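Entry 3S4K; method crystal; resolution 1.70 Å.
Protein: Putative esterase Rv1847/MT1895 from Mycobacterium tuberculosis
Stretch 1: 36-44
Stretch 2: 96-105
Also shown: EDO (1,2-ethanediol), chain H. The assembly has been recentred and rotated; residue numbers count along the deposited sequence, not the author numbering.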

# COMPACT_ATOMS: atom_id res chain seq x y z
N GLY A 36 -2.48 -20.64 -1.70
CA GLY A 36 -1.68 -19.52 -1.28
C GLY A 36 -0.47 -19.20 -2.14
O GLY A 36 -0.23 -19.82 -3.16
N ALA A 37 0.27 -18.20 -1.67
CA ALA A 37 1.50 -17.75 -2.28
C ALA A 37 2.46 -17.19 -1.25
O ALA A 37 2.06 -16.76 -0.14
CB ALA A 37 1.22 -16.71 -3.38
N ARG A 38 3.73 -17.21 -1.62
CA ARG A 38 4.80 -16.68 -0.79
C ARG A 38 5.80 -15.93 -1.67
O ARG A 38 6.15 -16.38 -2.76
CB ARG A 38 5.50 -17.78 0.02
CG ARG A 38 4.54 -18.58 0.96
CD ARG A 38 5.26 -19.63 1.77
NE ARG A 38 4.27 -20.61 2.23
CZ ARG A 38 4.00 -20.94 3.49
NH1 ARG A 38 4.69 -20.46 4.53
NH2 ARG A 38 3.01 -21.82 3.72
N ALA A 39 6.26 -14.78 -1.18
CA ALA A 39 7.26 -14.00 -1.89
C ALA A 39 8.08 -13.19 -0.92
O ALA A 39 7.73 -13.06 0.25
CB ALA A 39 6.60 -13.08 -2.94
N GLN A 40 9.18 -12.65 -1.43
CA GLN A 40 10.17 -12.04 -0.56
C GLN A 40 10.90 -10.93 -1.27
O GLN A 40 11.05 -10.96 -2.49
CB GLN A 40 11.16 -13.10 -0.12
CG GLN A 40 11.97 -13.70 -1.26
CD GLN A 40 12.63 -15.01 -0.84
OE1 GLN A 40 12.01 -15.83 -0.17
NE2 GLN A 40 13.86 -15.21 -1.25
N LEU A 41 11.37 -9.96 -0.49
CA LEU A 41 12.22 -8.90 -1.05
C LEU A 41 13.29 -8.49 -0.06
O LEU A 41 13.18 -8.73 1.16
CB LEU A 41 11.41 -7.68 -1.53
CG LEU A 41 10.65 -6.78 -0.54
CD1 LEU A 41 11.56 -5.87 0.28
CD2 LEU A 41 9.59 -5.95 -1.30
N ASP A 42 14.35 -7.90 -0.60
CA ASP A 42 15.43 -7.37 0.21
C ASP A 42 15.11 -5.92 0.47
O ASP A 42 14.78 -5.18 -0.45
CB ASP A 42 16.77 -7.48 -0.55
CG ASP A 42 18.00 -7.20 0.31
OD1 ASP A 42 17.98 -7.36 1.54
OD2 ASP A 42 19.03 -6.81 -0.29
N VAL A 43 15.20 -5.50 1.72
CA VAL A 43 15.04 -4.09 2.05
C VAL A 43 16.28 -3.33 1.62
O VAL A 43 17.37 -3.58 2.12
CB VAL A 43 14.77 -3.88 3.55
CG1 VAL A 43 14.73 -2.36 3.85
CG2 VAL A 43 13.46 -4.57 3.94
N ARG A 44 16.10 -2.43 0.65
CA ARG A 44 17.17 -1.60 0.12
C ARG A 44 16.90 -0.13 0.45
O ARG A 44 15.77 0.24 0.77
CB ARG A 44 17.26 -1.77 -1.40
C1 EDO H . 4.80 2.70 9.34
O1 EDO H . 5.11 4.11 9.30
C2 EDO H . 6.07 1.85 9.21
O2 EDO H . 6.94 2.01 10.34
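Stretch 2 96-105: SISSGMVYGT

Stretch 2 lies beside stretch 1 as an antiparallel neighbour in a β-sheet, held by backbone hydrogen bonds and by side-chain contacts on both faces. The strand of stretch 1 and the strand that carries Met-101 to Thr-105 run at 154° to each other, N to C. Their axes approach to 4.6 Å. Backbone angles from Met-101 to Thr-105 are extended, with phi between -85° and -137° and psi between 126° and 151°.

Two hydrogen-bonded pairs fix the register. Ala-39 faces Gly-104: Ala-39 N donates to Gly-104 O at 3.1 Å, and Gly-104 N donates to Ala-39 O at 2.8 Å. Leu-41 faces Val-102 in the same way. Leu-41 N lies 3.0 Å from Val-102 O, and Val-102 N lies 2.9 Å from Leu-41 O. A further bond runs from Val-43 N to Gly-100 O, at 2.9 Å. Here a water takes part: it accepts from Gly-100 N at 2.8 Å and donates to Val-43 O at 2.7 Å and to Asp-42 OD1 at 2.8 Å. The water thus links the two backbones.

The non-hydrogen-bonded pairs alternate with these. The CA atoms of Gln-40 and Tyr-103 are 4.3 Å apart, as are those of Asp-42 and Met-101. Beyond the Ala-39 pair, Arg-38 CA and Thr-105 CA are 4.5 Å apart. The close spacing allows CA-H...O contacts, such as Gln-40 CA to Val-102 O at 3.2 Å.

The side chains of these three pairs share one face of the sheet. Met-101 adopts m for all three chi angles, and its SD comes within 3.6 Å of Asp-42 CB. Gln-40 OE1 meets the edge of the Tyr-103 ring, 3.3 Å from Tyr-103 CE2. Thr-105 CG2 lies over one face of the Arg-38 guanidinium.

The other face carries Ala-39, Leu-41, Val-43 and Val-102. Leu-41 CD1 packs against Val-102 CG2 at 3.7 Å, and Val-43 CG2 is 4.1 Å from Val-102 CG1. Gly-104, paired with Ala-39, adds no side chain to this face. Gly-100, at phi 88° and psi 177°, has a conformation that calls for glycine, because a CB would be jammed against the preceding carbonyl oxygen.

Ahead of the strand, Val-43 CB sits 3.9 Å from Ser-99 CA, and Val-43 CG2 is 4.3 Å from Ile-97 CD1. Ser-96 does not touch stretch 1; its OG donates to 1,2-ethanediol O2 at 2.9 Å.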

# COMPACT_ATOMS: atom_id res chain seq x y z
N SER A 96 9.17 -1.57 12.84
CA SER A 96 10.04 -0.80 11.95
C SER A 96 11.44 -1.42 11.85
O SER A 96 12.14 -1.58 12.86
CB SER A 96 10.18 0.65 12.45
OG SER A 96 8.94 1.33 12.39
N ILE A 97 11.83 -1.75 10.63
CA ILE A 97 13.18 -2.24 10.33
C ILE A 97 13.79 -1.40 9.20
O ILE A 97 13.08 -0.65 8.54
CB ILE A 97 13.18 -3.75 9.95
CG1 ILE A 97 12.43 -4.00 8.63
CG2 ILE A 97 12.57 -4.58 11.10
CD1 ILE A 97 12.55 -5.46 8.06
N SER A 98 15.10 -1.53 9.01
CA SER A 98 15.86 -0.71 8.07
C SER A 98 16.66 -1.48 7.01
O SER A 98 17.23 -0.86 6.10
CB SER A 98 16.84 0.16 8.86
OG SER A 98 16.15 1.17 9.53
N SER A 99 16.75 -2.80 7.17
CA SER A 99 17.54 -3.64 6.28
C SER A 99 17.17 -5.12 6.43
O SER A 99 16.39 -5.50 7.32
CB SER A 99 19.03 -3.45 6.57
OG SER A 99 19.39 -4.04 7.81
N GLY A 100 17.77 -5.95 5.58
CA GLY A 100 17.53 -7.40 5.58
C GLY A 100 16.36 -7.81 4.72
O GLY A 100 15.66 -6.95 4.15
N MET A 101 16.13 -9.11 4.63
CA MET A 101 15.04 -9.68 3.82
C MET A 101 13.74 -9.69 4.61
O MET A 101 13.74 -9.86 5.84
CB MET A 101 15.37 -11.13 3.44
CG MET A 101 16.60 -11.30 2.56
SD MET A 101 16.33 -10.78 0.86
CE MET A 101 15.02 -11.87 0.29
N VAL A 102 12.63 -9.52 3.90
CA VAL A 102 11.29 -9.72 4.45
C VAL A 102 10.56 -10.72 3.57
O VAL A 102 10.84 -10.82 2.37
CB VAL A 102 10.49 -8.39 4.61
CG1 VAL A 102 11.17 -7.51 5.67
CG2 VAL A 102 10.35 -7.66 3.26
N TYR A 103 9.64 -11.47 4.18
CA TYR A 103 9.04 -12.64 3.59
C TYR A 103 7.54 -12.60 3.89
O TYR A 103 7.15 -12.44 5.05
CB TYR A 103 9.63 -13.87 4.28
CG TYR A 103 11.13 -14.02 4.11
CD1 TYR A 103 12.04 -13.48 5.03
CD2 TYR A 103 11.64 -14.72 3.01
CE1 TYR A 103 13.43 -13.63 4.84
CE2 TYR A 103 13.00 -14.85 2.83
CZ TYR A 103 13.88 -14.32 3.74
OH TYR A 103 15.22 -14.47 3.49
N GLY A 104 6.71 -12.70 2.85
CA GLY A 104 5.25 -12.75 3.03
C GLY A 104 4.61 -14.06 2.63
O GLY A 104 5.04 -14.70 1.66
N THR A 105 3.58 -14.46 3.37
CA THR A 105 2.77 -15.62 3.04
C THR A 105 1.30 -15.23 3.03
O THR A 105 0.84 -14.60 3.98
CB THR A 105 2.93 -16.70 4.11
OG1 THR A 105 4.29 -17.15 4.13
CG2 THR A 105 2.00 -17.88 3.85
O HOH W 1 19.13 -5.39 3.20
O HOH W 2 18.53 -0.65 3.58